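PDB 4FDF: cyclic pyranopterin monophosphate synthase 2 from Mycobacterium tuberculosis, which probably catalyses the conversion of (8S)-3',8-cyclo-7,8-dihydroguanosine 5'-triphosphate to cyclic pyranopterin monophosphate, with release of diphosphate, in molybdenum cofactor biosynthesis. Local coordinates for residues A76-T80 and M122-A127; A69-I74 and V95-F99; L60-A65 and D137-V142; A41-T47 and A146-R152; C87-L92 and T118-E123. All coordinates share one frame. Residue numbers count along the deposited sequence, not the author numbering.

Contact 1 (A76-T80 and M122-A127)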
# COMPACT_ATOMS: atom_id res chain seq x y z
N ALA B 76 0.87 -11.30 0.64
CA ALA B 76 2.01 -10.78 1.37
C ALA B 76 3.31 -11.05 0.62
O ALA B 76 4.19 -10.20 0.60
CB ALA B 76 2.08 -11.35 2.79
N ALA B 77 3.42 -12.22 0.01
CA ALA B 77 4.60 -12.49 -0.84
C ALA B 77 4.88 -11.32 -1.80
O ALA B 77 6.03 -10.90 -1.94
CB ALA B 77 4.42 -13.77 -1.62
N LYS B 78 3.83 -10.82 -2.44
CA LYS B 78 3.91 -9.70 -3.39
C LYS B 78 4.26 -8.38 -2.68
O LYS B 78 4.87 -7.52 -3.29
CB LYS B 78 2.58 -9.55 -4.16
CG LYS B 78 2.25 -10.74 -5.09
CD LYS B 78 0.77 -11.13 -5.02
CE LYS B 78 -0.01 -10.41 -6.08
NZ LYS B 78 -1.46 -10.67 -5.98
N ARG B 79 3.86 -8.25 -1.41
CA ARG B 79 4.08 -7.01 -0.65
C ARG B 79 5.42 -6.99 0.08
O ARG B 79 5.69 -6.06 0.84
CB ARG B 79 2.93 -6.79 0.36
CG ARG B 79 1.51 -6.83 -0.22
CD ARG B 79 1.28 -5.80 -1.34
NE ARG B 79 1.44 -4.41 -0.90
CZ ARG B 79 0.46 -3.62 -0.46
NH1 ARG B 79 -0.80 -4.07 -0.38
NH2 ARG B 79 0.73 -2.37 -0.10
N THR B 80 6.24 -8.01 -0.13
CA THR B 80 7.53 -8.12 0.55
C THR B 80 8.35 -6.83 0.56
O THR B 80 8.76 -6.37 1.63
CB THR B 80 8.36 -9.32 0.03
OG1 THR B 80 7.64 -10.53 0.28
CG2 THR B 80 9.74 -9.39 0.74
N MET B 122 13.12 -14.16 0.61
CA MET B 122 12.42 -13.22 1.49
C MET B 122 10.91 -13.27 1.32
O MET B 122 10.16 -13.26 2.31
CB MET B 122 12.93 -11.78 1.31
CG MET B 122 14.33 -11.52 1.90
SD MET B 122 14.63 -12.22 3.56
CE MET B 122 13.20 -11.63 4.49
N GLU B 123 10.46 -13.33 0.07
CA GLU B 123 9.04 -13.42 -0.22
C GLU B 123 8.46 -14.75 0.26
O GLU B 123 7.36 -14.77 0.81
CB GLU B 123 8.72 -13.17 -1.70
CG GLU B 123 9.91 -13.19 -2.66
CD GLU B 123 10.83 -11.97 -2.55
OE1 GLU B 123 10.36 -10.82 -2.63
OE2 GLU B 123 12.05 -12.19 -2.38
N ALA B 124 9.21 -15.84 0.08
CA ALA B 124 8.81 -17.13 0.62
C ALA B 124 8.63 -17.08 2.14
O ALA B 124 7.61 -17.56 2.67
CB ALA B 124 9.80 -18.23 0.23
N LEU B 125 9.60 -16.49 2.85
CA LEU B 125 9.52 -16.33 4.31
C LEU B 125 8.38 -15.42 4.76
O LEU B 125 7.71 -15.69 5.77
CB LEU B 125 10.85 -15.80 4.85
CG LEU B 125 12.05 -16.74 4.81
CD1 LEU B 125 13.34 -15.92 4.95
CD2 LEU B 125 11.97 -17.83 5.87
N THR B 126 8.15 -14.34 4.01
CA THR B 126 7.08 -13.38 4.28
C THR B 126 5.69 -14.03 4.16
O THR B 126 4.81 -13.84 5.02
CB THR B 126 7.25 -12.14 3.36
OG1 THR B 126 8.48 -11.48 3.68
CG2 THR B 126 6.11 -11.17 3.50
N ALA B 127 5.50 -14.80 3.08
CA ALA B 127 4.28 -15.57 2.84
C ALA B 127 4.01 -16.56 3.98
O ALA B 127 2.92 -16.59 4.53
CB ALA B 127 4.38 -16.32 1.50

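Contact 2 (A69-I74 and V95-F99)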
# COMPACT_ATOMS: atom_id res chain seq x y z
N ALA B 69 -5.77 -17.98 5.07
CA ALA B 69 -4.34 -17.81 5.30
C ALA B 69 -3.52 -18.02 4.03
O ALA B 69 -2.52 -17.35 3.83
CB ALA B 69 -3.86 -18.74 6.41
N ARG B 70 -3.96 -18.93 3.17
CA ARG B 70 -3.33 -19.12 1.87
C ARG B 70 -3.36 -17.82 1.08
O ARG B 70 -2.33 -17.39 0.55
CB ARG B 70 -3.98 -20.27 1.09
CG ARG B 70 -3.50 -20.43 -0.34
CD ARG B 70 -3.48 -21.90 -0.79
NE ARG B 70 -4.57 -22.68 -0.20
CZ ARG B 70 -4.46 -23.93 0.24
NH1 ARG B 70 -3.30 -24.58 0.16
NH2 ARG B 70 -5.52 -24.53 0.76
N VAL B 71 -4.54 -17.19 1.01
CA VAL B 71 -4.71 -15.93 0.27
C VAL B 71 -3.89 -14.81 0.90
O VAL B 71 -3.27 -14.01 0.18
CB VAL B 71 -6.22 -15.49 0.16
CG1 VAL B 71 -6.33 -14.14 -0.56
CG2 VAL B 71 -7.03 -16.53 -0.61
N ALA B 72 -3.86 -14.75 2.23
CA ALA B 72 -3.05 -13.73 2.92
C ALA B 72 -1.54 -13.91 2.66
O ALA B 72 -0.80 -12.92 2.46
CB ALA B 72 -3.35 -13.73 4.42
N GLY B 73 -1.09 -15.17 2.65
CA GLY B 73 0.32 -15.52 2.36
C GLY B 73 0.73 -15.17 0.94
O GLY B 73 1.84 -14.70 0.69
N ILE B 74 -0.18 -15.39 -0.01
CA ILE B 74 0.08 -15.08 -1.41
C ILE B 74 0.22 -13.57 -1.61
O ILE B 74 1.20 -13.10 -2.19
CB ILE B 74 -0.97 -15.71 -2.34
CG1 ILE B 74 -0.75 -17.22 -2.42
CG2 ILE B 74 -0.90 -15.11 -3.76
CD1 ILE B 74 -1.95 -18.00 -2.97
N VAL B 95 3.47 -18.26 -6.91
CA VAL B 95 3.45 -18.35 -5.45
C VAL B 95 2.46 -19.43 -5.01
O VAL B 95 1.27 -19.34 -5.30
CB VAL B 95 3.01 -17.02 -4.76
CG1 VAL B 95 3.16 -17.14 -3.23
CG2 VAL B 95 3.79 -15.81 -5.28
N ASP B 96 2.96 -20.44 -4.30
CA ASP B 96 2.11 -21.44 -3.68
C ASP B 96 2.27 -21.44 -2.17
O ASP B 96 3.38 -21.24 -1.65
CB ASP B 96 2.40 -22.83 -4.24
CG ASP B 96 1.91 -23.00 -5.65
OD1 ASP B 96 2.73 -22.84 -6.58
OD2 ASP B 96 0.71 -23.27 -5.85
N VAL B 97 1.16 -21.65 -1.47
CA VAL B 97 1.15 -21.85 -0.03
C VAL B 97 0.43 -23.17 0.25
O VAL B 97 -0.74 -23.34 -0.11
CB VAL B 97 0.47 -20.68 0.74
CG1 VAL B 97 0.43 -20.97 2.25
CG2 VAL B 97 1.18 -19.35 0.47
N ASP B 98 1.15 -24.11 0.87
CA ASP B 98 0.58 -25.40 1.23
C ASP B 98 0.55 -25.60 2.75
O ASP B 98 1.40 -25.07 3.47
CB ASP B 98 1.35 -26.55 0.56
CG ASP B 98 1.31 -26.47 -0.97
OD1 ASP B 98 0.23 -26.18 -1.54
OD2 ASP B 98 2.36 -26.71 -1.60
N PHE B 99 -0.44 -26.38 3.20
CA PHE B 99 -0.58 -26.75 4.60
C PHE B 99 -0.54 -28.27 4.76
O PHE B 99 -1.07 -29.01 3.93
CB PHE B 99 -1.90 -26.23 5.16
CG PHE B 99 -2.09 -24.75 4.98
CD1 PHE B 99 -1.50 -23.85 5.86
CD2 PHE B 99 -2.85 -24.26 3.91
CE1 PHE B 99 -1.67 -22.47 5.68
CE2 PHE B 99 -3.03 -22.89 3.73
CZ PHE B 99 -2.44 -21.99 4.61
O HOH W 1 -2.50 -27.04 1.24

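Contact 3 (L60-A65 and D137-V142)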
# COMPACT_ATOMS: atom_id res chain seq x y z
N LEU B 60 -14.65 -23.52 12.87
CA LEU B 60 -14.06 -22.31 13.45
C LEU B 60 -15.03 -21.14 13.37
O LEU B 60 -15.69 -20.95 12.34
CB LEU B 60 -12.76 -21.92 12.75
CG LEU B 60 -11.54 -22.78 13.00
CD1 LEU B 60 -10.41 -22.33 12.07
CD2 LEU B 60 -11.11 -22.70 14.46
N PRO B 61 -15.13 -20.35 14.45
CA PRO B 61 -16.05 -19.21 14.45
C PRO B 61 -15.80 -18.25 13.27
O PRO B 61 -16.76 -17.79 12.64
CB PRO B 61 -15.76 -18.52 15.78
CG PRO B 61 -15.26 -19.62 16.66
CD PRO B 61 -14.45 -20.50 15.75
N LYS B 62 -14.54 -17.99 12.96
CA LYS B 62 -14.22 -16.94 12.00
C LYS B 62 -14.28 -17.42 10.54
O LYS B 62 -14.30 -16.61 9.62
CB LYS B 62 -12.87 -16.33 12.35
CG LYS B 62 -12.91 -14.83 12.54
CD LYS B 62 -11.87 -14.41 13.56
CE LYS B 62 -11.22 -13.09 13.18
NZ LYS B 62 -10.14 -12.77 14.15
N GLY B 63 -14.31 -18.74 10.34
CA GLY B 63 -14.48 -19.32 9.01
C GLY B 63 -13.34 -20.23 8.60
O GLY B 63 -12.67 -20.82 9.46
N ASP B 64 -13.13 -20.35 7.29
CA ASP B 64 -12.11 -21.23 6.72
C ASP B 64 -10.71 -20.64 6.93
O ASP B 64 -10.26 -19.82 6.13
CB ASP B 64 -12.40 -21.47 5.23
CG ASP B 64 -11.52 -22.56 4.61
OD1 ASP B 64 -10.45 -22.90 5.18
OD2 ASP B 64 -11.89 -23.08 3.54
N ALA B 65 -10.05 -21.07 8.00
CA ALA B 65 -8.69 -20.62 8.31
C ALA B 65 -7.69 -20.87 7.18
O ALA B 65 -6.91 -19.98 6.84
CB ALA B 65 -8.18 -21.28 9.58
N ASP B 137 -4.82 -15.53 13.71
CA ASP B 137 -5.99 -14.67 13.80
C ASP B 137 -7.30 -15.49 13.76
O ASP B 137 -8.27 -15.13 14.40
CB ASP B 137 -6.00 -13.62 12.69
CG ASP B 137 -7.14 -12.62 12.86
OD1 ASP B 137 -7.18 -11.94 13.91
OD2 ASP B 137 -8.01 -12.54 11.97
N MET B 138 -7.30 -16.58 13.00
CA MET B 138 -8.49 -17.39 12.83
C MET B 138 -8.75 -18.29 14.03
O MET B 138 -9.89 -18.71 14.26
CB MET B 138 -8.39 -18.24 11.55
CG MET B 138 -8.15 -17.47 10.26
SD MET B 138 -9.57 -16.57 9.61
CE MET B 138 -9.58 -15.17 10.69
N ILE B 139 -7.70 -18.60 14.80
CA ILE B 139 -7.81 -19.60 15.86
C ILE B 139 -7.64 -19.04 17.28
O ILE B 139 -7.88 -19.75 18.25
CB ILE B 139 -6.88 -20.84 15.62
CG1 ILE B 139 -5.40 -20.51 15.90
CG2 ILE B 139 -7.05 -21.41 14.22
CD1 ILE B 139 -4.92 -20.98 17.25
N LYS B 140 -7.23 -17.78 17.39
CA LYS B 140 -6.85 -17.22 18.70
C LYS B 140 -7.98 -17.20 19.75
O LYS B 140 -7.71 -17.10 20.94
CB LYS B 140 -6.20 -15.84 18.57
CG LYS B 140 -7.10 -14.73 18.01
CD LYS B 140 -6.35 -13.42 17.97
CE LYS B 140 -7.29 -12.24 17.86
NZ LYS B 140 -7.95 -12.18 16.55
N ALA B 141 -9.22 -17.30 19.30
CA ALA B 141 -10.38 -17.31 20.20
C ALA B 141 -10.60 -18.69 20.86
O ALA B 141 -11.16 -18.78 21.95
CB ALA B 141 -11.64 -16.85 19.48
N VAL B 142 -10.15 -19.75 20.17
CA VAL B 142 -10.19 -21.11 20.70
C VAL B 142 -8.88 -21.46 21.43
O VAL B 142 -8.91 -22.12 22.47
CB VAL B 142 -10.44 -22.16 19.58
CG1 VAL B 142 -10.57 -23.57 20.16
CG2 VAL B 142 -11.68 -21.81 18.78

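Contact 4 (A41-T47 and A146-R152)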
# COMPACT_ATOMS: atom_id res chain seq x y z
N ALA B 41 10.23 -21.92 1.68
CA ALA B 41 10.35 -21.65 3.10
C ALA B 41 9.25 -22.42 3.84
O ALA B 41 8.23 -22.74 3.24
CB ALA B 41 10.23 -20.16 3.37
N ALA B 42 9.47 -22.69 5.12
CA ALA B 42 8.45 -23.34 5.96
C ALA B 42 8.32 -22.68 7.33
O ALA B 42 9.14 -21.81 7.71
CB ALA B 42 8.76 -24.83 6.12
N GLY B 43 7.30 -23.10 8.07
CA GLY B 43 7.00 -22.57 9.40
C GLY B 43 5.90 -23.42 9.99
O GLY B 43 5.29 -24.22 9.29
N ILE B 44 5.65 -23.25 11.29
CA ILE B 44 4.73 -24.13 11.99
C ILE B 44 3.91 -23.38 13.04
O ILE B 44 4.44 -22.61 13.84
CB ILE B 44 5.45 -25.41 12.56
CG1 ILE B 44 4.45 -26.46 13.06
CG2 ILE B 44 6.44 -25.07 13.65
CD1 ILE B 44 5.11 -27.76 13.54
N LEU B 45 2.60 -23.59 13.02
CA LEU B 45 1.75 -23.07 14.08
C LEU B 45 1.49 -24.18 15.11
O LEU B 45 0.92 -25.21 14.78
CB LEU B 45 0.43 -22.57 13.51
CG LEU B 45 -0.51 -21.91 14.52
CD1 LEU B 45 -0.06 -20.51 14.85
CD2 LEU B 45 -1.94 -21.89 14.00
N ARG B 46 1.94 -23.97 16.35
CA ARG B 46 1.73 -24.96 17.42
C ARG B 46 0.40 -24.69 18.13
O ARG B 46 0.28 -23.73 18.89
CB ARG B 46 2.89 -24.95 18.42
CG ARG B 46 4.28 -24.85 17.81
CD ARG B 46 4.95 -26.20 17.68
NE ARG B 46 6.37 -26.06 17.37
CZ ARG B 46 7.12 -27.02 16.84
NH1 ARG B 46 6.59 -28.21 16.56
NH2 ARG B 46 8.40 -26.79 16.59
N THR B 47 -0.59 -25.53 17.89
CA THR B 47 -1.92 -25.28 18.45
C THR B 47 -2.51 -26.48 19.23
O THR B 47 -1.76 -27.28 19.77
CB THR B 47 -2.88 -24.68 17.38
OG1 THR B 47 -4.09 -24.24 18.00
CG2 THR B 47 -3.19 -25.68 16.26
N ALA B 146 -1.55 -20.42 21.32
CA ALA B 146 -0.84 -20.94 20.15
C ALA B 146 0.38 -20.08 19.86
O ALA B 146 0.42 -18.89 20.18
CB ALA B 146 -1.77 -20.99 18.93
N LEU B 147 1.40 -20.70 19.27
CA LEU B 147 2.60 -19.96 18.92
C LEU B 147 3.12 -20.32 17.54
O LEU B 147 2.79 -21.38 17.00
CB LEU B 147 3.68 -20.07 20.01
CG LEU B 147 4.42 -21.36 20.38
CD1 LEU B 147 3.46 -22.47 20.77
CD2 LEU B 147 5.40 -21.80 19.29
N ILE B 148 3.93 -19.43 16.99
CA ILE B 148 4.45 -19.55 15.64
C ILE B 148 5.94 -19.87 15.74
O ILE B 148 6.72 -19.14 16.36
CB ILE B 148 4.20 -18.25 14.82
CG1 ILE B 148 2.69 -18.04 14.60
CG2 ILE B 148 4.94 -18.30 13.49
CD1 ILE B 148 2.31 -16.60 14.17
N ASP B 149 6.33 -20.97 15.10
CA ASP B 149 7.62 -21.58 15.32
C ASP B 149 8.33 -21.93 14.01
O ASP B 149 7.68 -22.14 12.98
CB ASP B 149 7.42 -22.88 16.12
CG ASP B 149 8.22 -22.92 17.41
OD1 ASP B 149 8.91 -21.93 17.74
OD2 ASP B 149 8.14 -23.96 18.11
N ASP B 150 9.66 -21.98 14.08
CA ASP B 150 10.51 -22.65 13.09
C ASP B 150 10.30 -22.11 11.66
O ASP B 150 10.22 -22.87 10.69
CB ASP B 150 10.29 -24.17 13.18
CG ASP B 150 11.54 -24.98 12.87
OD1 ASP B 150 12.65 -24.62 13.34
OD2 ASP B 150 11.41 -26.00 12.16
N ILE B 151 10.21 -20.79 11.54
CA ILE B 151 10.17 -20.16 10.23
C ILE B 151 11.58 -20.13 9.64
O ILE B 151 12.48 -19.54 10.21
CB ILE B 151 9.56 -18.74 10.30
CG1 ILE B 151 8.08 -18.84 10.66
CG2 ILE B 151 9.79 -17.98 8.96
CD1 ILE B 151 7.46 -17.55 11.16
N ARG B 152 11.76 -20.77 8.49
CA ARG B 152 13.10 -20.97 7.95
C ARG B 152 13.08 -21.23 6.45
O ARG B 152 12.06 -21.64 5.87
CB ARG B 152 13.78 -22.13 8.69
CG ARG B 152 13.24 -23.50 8.29
CD ARG B 152 12.99 -24.40 9.49
NE ARG B 152 12.54 -25.72 9.04
CZ ARG B 152 11.27 -26.11 8.94
NH1 ARG B 152 10.26 -25.31 9.26
NH2 ARG B 152 11.01 -27.34 8.51

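Contact 5 (C87-L92 and T118-E123)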
# COMPACT_ATOMS: atom_id res chain seq x y z
N CYS B 87 14.65 -4.85 0.98
CA CYS B 87 14.25 -5.78 -0.09
C CYS B 87 13.98 -5.07 -1.41
O CYS B 87 13.30 -4.06 -1.45
CB CYS B 87 13.02 -6.57 0.31
SG CYS B 87 13.42 -8.11 1.09
N HIS B 88 14.52 -5.62 -2.49
CA HIS B 88 14.28 -5.12 -3.83
C HIS B 88 12.90 -5.52 -4.26
O HIS B 88 12.35 -6.49 -3.74
CB HIS B 88 15.28 -5.74 -4.79
CG HIS B 88 16.72 -5.48 -4.41
ND1 HIS B 88 17.31 -6.08 -3.36
CD2 HIS B 88 17.68 -4.67 -5.00
CE1 HIS B 88 18.59 -5.67 -3.27
NE2 HIS B 88 18.82 -4.81 -4.28
N GLN B 89 12.34 -4.76 -5.20
CA GLN B 89 11.08 -5.09 -5.86
C GLN B 89 11.33 -6.16 -6.93
O GLN B 89 12.04 -5.92 -7.89
CB GLN B 89 10.49 -3.84 -6.53
CG GLN B 89 10.13 -2.69 -5.57
CD GLN B 89 10.32 -1.31 -6.20
OE1 GLN B 89 11.42 -0.93 -6.57
NE2 GLN B 89 9.23 -0.55 -6.30
N LEU B 90 10.75 -7.34 -6.73
CA LEU B 90 10.99 -8.49 -7.61
C LEU B 90 9.73 -8.96 -8.33
O LEU B 90 8.64 -8.95 -7.76
CB LEU B 90 11.64 -9.65 -6.83
CG LEU B 90 13.03 -9.40 -6.20
CD1 LEU B 90 13.51 -10.58 -5.37
CD2 LEU B 90 14.07 -9.03 -7.26
N ALA B 91 9.88 -9.36 -9.59
CA ALA B 91 8.75 -9.83 -10.38
C ALA B 91 8.53 -11.30 -10.08
O ALA B 91 9.33 -12.14 -10.45
CB ALA B 91 9.00 -9.61 -11.87
N LEU B 92 7.44 -11.59 -9.37
CA LEU B 92 7.15 -12.97 -9.00
C LEU B 92 6.33 -13.61 -10.10
O LEU B 92 5.32 -13.05 -10.53
CB LEU B 92 6.44 -13.04 -7.64
CG LEU B 92 7.07 -12.26 -6.47
CD1 LEU B 92 6.29 -12.50 -5.17
CD2 LEU B 92 8.55 -12.59 -6.27
N THR B 118 17.99 -11.35 -8.19
CA THR B 118 18.36 -11.82 -6.84
C THR B 118 17.38 -12.89 -6.36
O THR B 118 16.30 -13.05 -6.93
CB THR B 118 18.51 -10.64 -5.80
OG1 THR B 118 18.48 -11.16 -4.47
CG2 THR B 118 17.41 -9.61 -5.93
N GLY B 119 17.78 -13.64 -5.33
CA GLY B 119 16.97 -14.74 -4.78
C GLY B 119 15.64 -14.27 -4.21
O GLY B 119 15.49 -13.10 -3.85
N VAL B 120 14.69 -15.20 -4.13
CA VAL B 120 13.32 -14.90 -3.68
C VAL B 120 12.94 -15.54 -2.33
O VAL B 120 11.76 -15.76 -2.04
CB VAL B 120 12.25 -15.25 -4.77
CG1 VAL B 120 12.43 -14.35 -5.99
CG2 VAL B 120 12.28 -16.73 -5.18
N GLU B 121 13.95 -15.80 -1.50
CA GLU B 121 13.73 -16.40 -0.19
C GLU B 121 12.99 -15.47 0.78
O GLU B 121 12.28 -15.96 1.66
CB GLU B 121 15.02 -16.96 0.42
CG GLU B 121 16.09 -15.93 0.80
CD GLU B 121 17.07 -15.60 -0.31
OE1 GLU B 121 18.22 -15.25 0.01
OE2 GLU B 121 16.71 -15.68 -1.51
N MET B 122 13.12 -14.16 0.61
CA MET B 122 12.42 -13.22 1.49
C MET B 122 10.91 -13.27 1.32
O MET B 122 10.16 -13.26 2.31
CB MET B 122 12.93 -11.78 1.31
CG MET B 122 14.33 -11.52 1.90
SD MET B 122 14.63 -12.22 3.56
CE MET B 122 13.20 -11.63 4.49
N GLU B 123 10.46 -13.33 0.07
CA GLU B 123 9.04 -13.42 -0.22
C GLU B 123 8.46 -14.75 0.26
O GLU B 123 7.36 -14.77 0.81
CB GLU B 123 8.72 -13.17 -1.70
CG GLU B 123 9.91 -13.19 -2.66
CD GLU B 123 10.83 -11.97 -2.55
OE1 GLU B 123 10.36 -10.82 -2.63
OE2 GLU B 123 12.05 -12.19 -2.38
O HOH W 2 8.86 -8.83 -4.40

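Contact 1 (A76-T80 and M122-A127)
This is a buried helix-helix contact between the two long helices, 65-83 and 121-139, side by side on one face of the antiparallel sheet. Small residues permit a close approach: the local axes of 76-80 and 122-127 come within 7.8 Å, their directions 137° apart, and A77 and E123 bring their CA atoms to 4.6 Å. At that point the carbonyl A77 O lies 3.5 Å from E123 CB, while the methyl A77 CB meets A127 CB at 4.0 Å. One turn on, T80 OG1 donates a 2.8 Å hydrogen bond to A77 O within its own helix, and so can sit among carbon atoms, 3.2 Å from E123 CA and 3.5 Å from T126 CB. T126 follows the same principle, its OG1 bonding to M122 O at 2.8 Å while its methyl CG2 packs 3.6 Å from A76 O. No hydrogen bond joins the two segments, which meet through van der Waals packing. A124, pointing away from helix 65-83, and L125, pointing sideways, rest on A41 of strand 35-46. Such a pair of helices stacked against an antiparallel sheet marks the ferredoxin-like fold, and M122 and E123 also belong to the predicted substrate site.

Contact 2 (A69-I74 and V95-F99)
V95 aims its side chain at helix 65-83, where V95 CG1 meets I74 CG1 at 4.0 Å. D96 turns to the other face and pairs with R113 of the adjacent strand. V97 points back to the helix: its CG2 lies 4.1 Å from I74 CG1 and 4.2 Å from G73 C. A CB on G73 would come tight against that methyl, so glycine suits this crossing. This alternation marks an amphipathic strand, outermost in this chain's sheet, carrying a helix on one face as in the ferredoxin-like fold; the segment axes run 146° apart, 8.1 Å at closest. R70 NH1 donates a 2.9 Å hydrogen bond to V97 O. The CA-to-CB bond of D98 points away, but its OD1 returns to 4.2 Å from R70 NH1, beyond salt-bridge range. F99 turns inward, its CZ 4.0 Å from A69 CB and its CD2 over one face of the R70 guanidinium, 3.8 Å from NH1. A water accepts from R70 NH1 (2.8 Å) and F99 N (2.9 Å).

Contact 3 (L60-A65 and D137-V142)
A salt-bridge network ties the loop that leads into helix 65-83 to the C-terminal part of helix 121-139. K62 NZ donates to D137 O at 3.0 Å and forms a salt bridge with the D137 carboxylate through weak 3.1 Å hydrogen bonds to D137 OD1 and D137 OD2. K140, three residues on from D137, adds its NZ 2.8 Å from D137 OD1, so one carboxylate is shared by two lysines, offsetting part of the repulsion between K62 NZ and K140 NZ, 3.3 Å apart. K62 CE lies 3.6 Å from M138 CE, and A65 CB 3.6 Å from M138 CB. Away from the charges, L60 CD1 packs on I139 CG2 at 4.1 Å, and P61 CD on V142 CG2 at 4.3 Å. The backbone angles of G63 call for glycine, and D64 N-caps helix 65-83 through A67 N. L86 of a neighbouring subunit, a predicted substrate-binding residue, packs on K62 and M138. The capped start of one helix thus meets the C-terminal part of another in a ferredoxin-like fold.

Contact 4 (A41-T47 and A146-R152)
The salt bridge between R46 and D149 is the strongest side-chain link: R46 NE donates to D149 OD2 at 2.8 Å and R46 NH2 to the same oxygen at 3.2 Å. Backbone bonds pair the strands at three places. A42 N to R152 O and R152 N to A42 O are both 2.9 Å; I44 N reaches D149 O at 2.9 Å and D149 N reaches I44 O at 2.8 Å; R46 N bonds to L147 O at 2.8 Å, and L147 N to R46 O at 3.3 Å. These strands, 35-46 and 147-156, are antiparallel neighbours in the ferredoxin-like sheet. Between A42 and I44 the register slips by one residue, a beta bulge in which D150 takes positive phi and psi. R152 NH1 donates to D150 O at 2.8 Å, and G43, where a CB would crowd I151 CG1, lies opposite the bulge. D149 OD1 accepts from D150 N of a neighbouring subunit, which also takes backbone hydrogen bonds with I148 and I151. On the helix-covered face, L45 CD1 touches I148 CG1 at 3.7 Å and A146 CB at 4.4 Å, while A41 lies under A124 and L125 of helix 121-139.

Contact 5 (C87-L92 and T118-E123)
L90 reaches across from the loop 87-92 and overlaps four residues of 118-123, its CD2 lying 3.6 Å from T118 CG2 and its CD1 3.5 Å from G119 O, 4.0 Å from V120 CG1 and 3.7 Å from E123 OE2. The two segments form part of the predicted substrate pocket of the MoaC family: C87 and H88 on one side and M122 and E123 on the other are all expected to bind substrate. C87 SG packs on M122 CG at 3.6 Å, while H88 approaches T118, just ahead of helix 121-139, for which V120 is the N-cap residue. The principle is a common one: a loop and a helix N-terminus, separated by 25 residues, mostly strand, meet to build one site. Their contact has no direct hydrogen bond. L92 CD2 sits 3.9 Å from E123 CG and 4.3 Å from V120 CG1, so that L90 and L92 lie against the aliphatic part and carboxylate of E123. The approach of H88 is loose, with ND1 4.4 Å from T118 CG2, and its NE2 is hydrogen-bonded to V27 O. D137 of a neighbouring subunit packs on both C87 and M122, placing this pocket at a subunit boundary. A single water provides the polar link, donating to E123 OE1 at 3.1 Å and accepting a weak 3.3 Å bond from L90 N.

How the contacts relate
Helix 121-139 threads through contacts 1, 3 and 5. Contacts 1 and 5 share M122 and E123, their centres are about 8 Å apart, and T80 CG2 touches C87 SG at 3.9 Å, so the helix pair directly backs the predicted substrate pocket. Contact 2 continues the packing along helix 65-83, with A127 CB 3.1 Å from G73 O and A77 CB 3.9 Å from V95 CG1. Contact 4 supplies the sheet beneath: L125 CD2 rests on I151 CG2 at 3.8 Å. At the far end, I139 CD1 joins contact 3 to contact 4 through A146 CB at 3.6 Å, while the centres of contacts 3 and 5 lie about 31 Å apart.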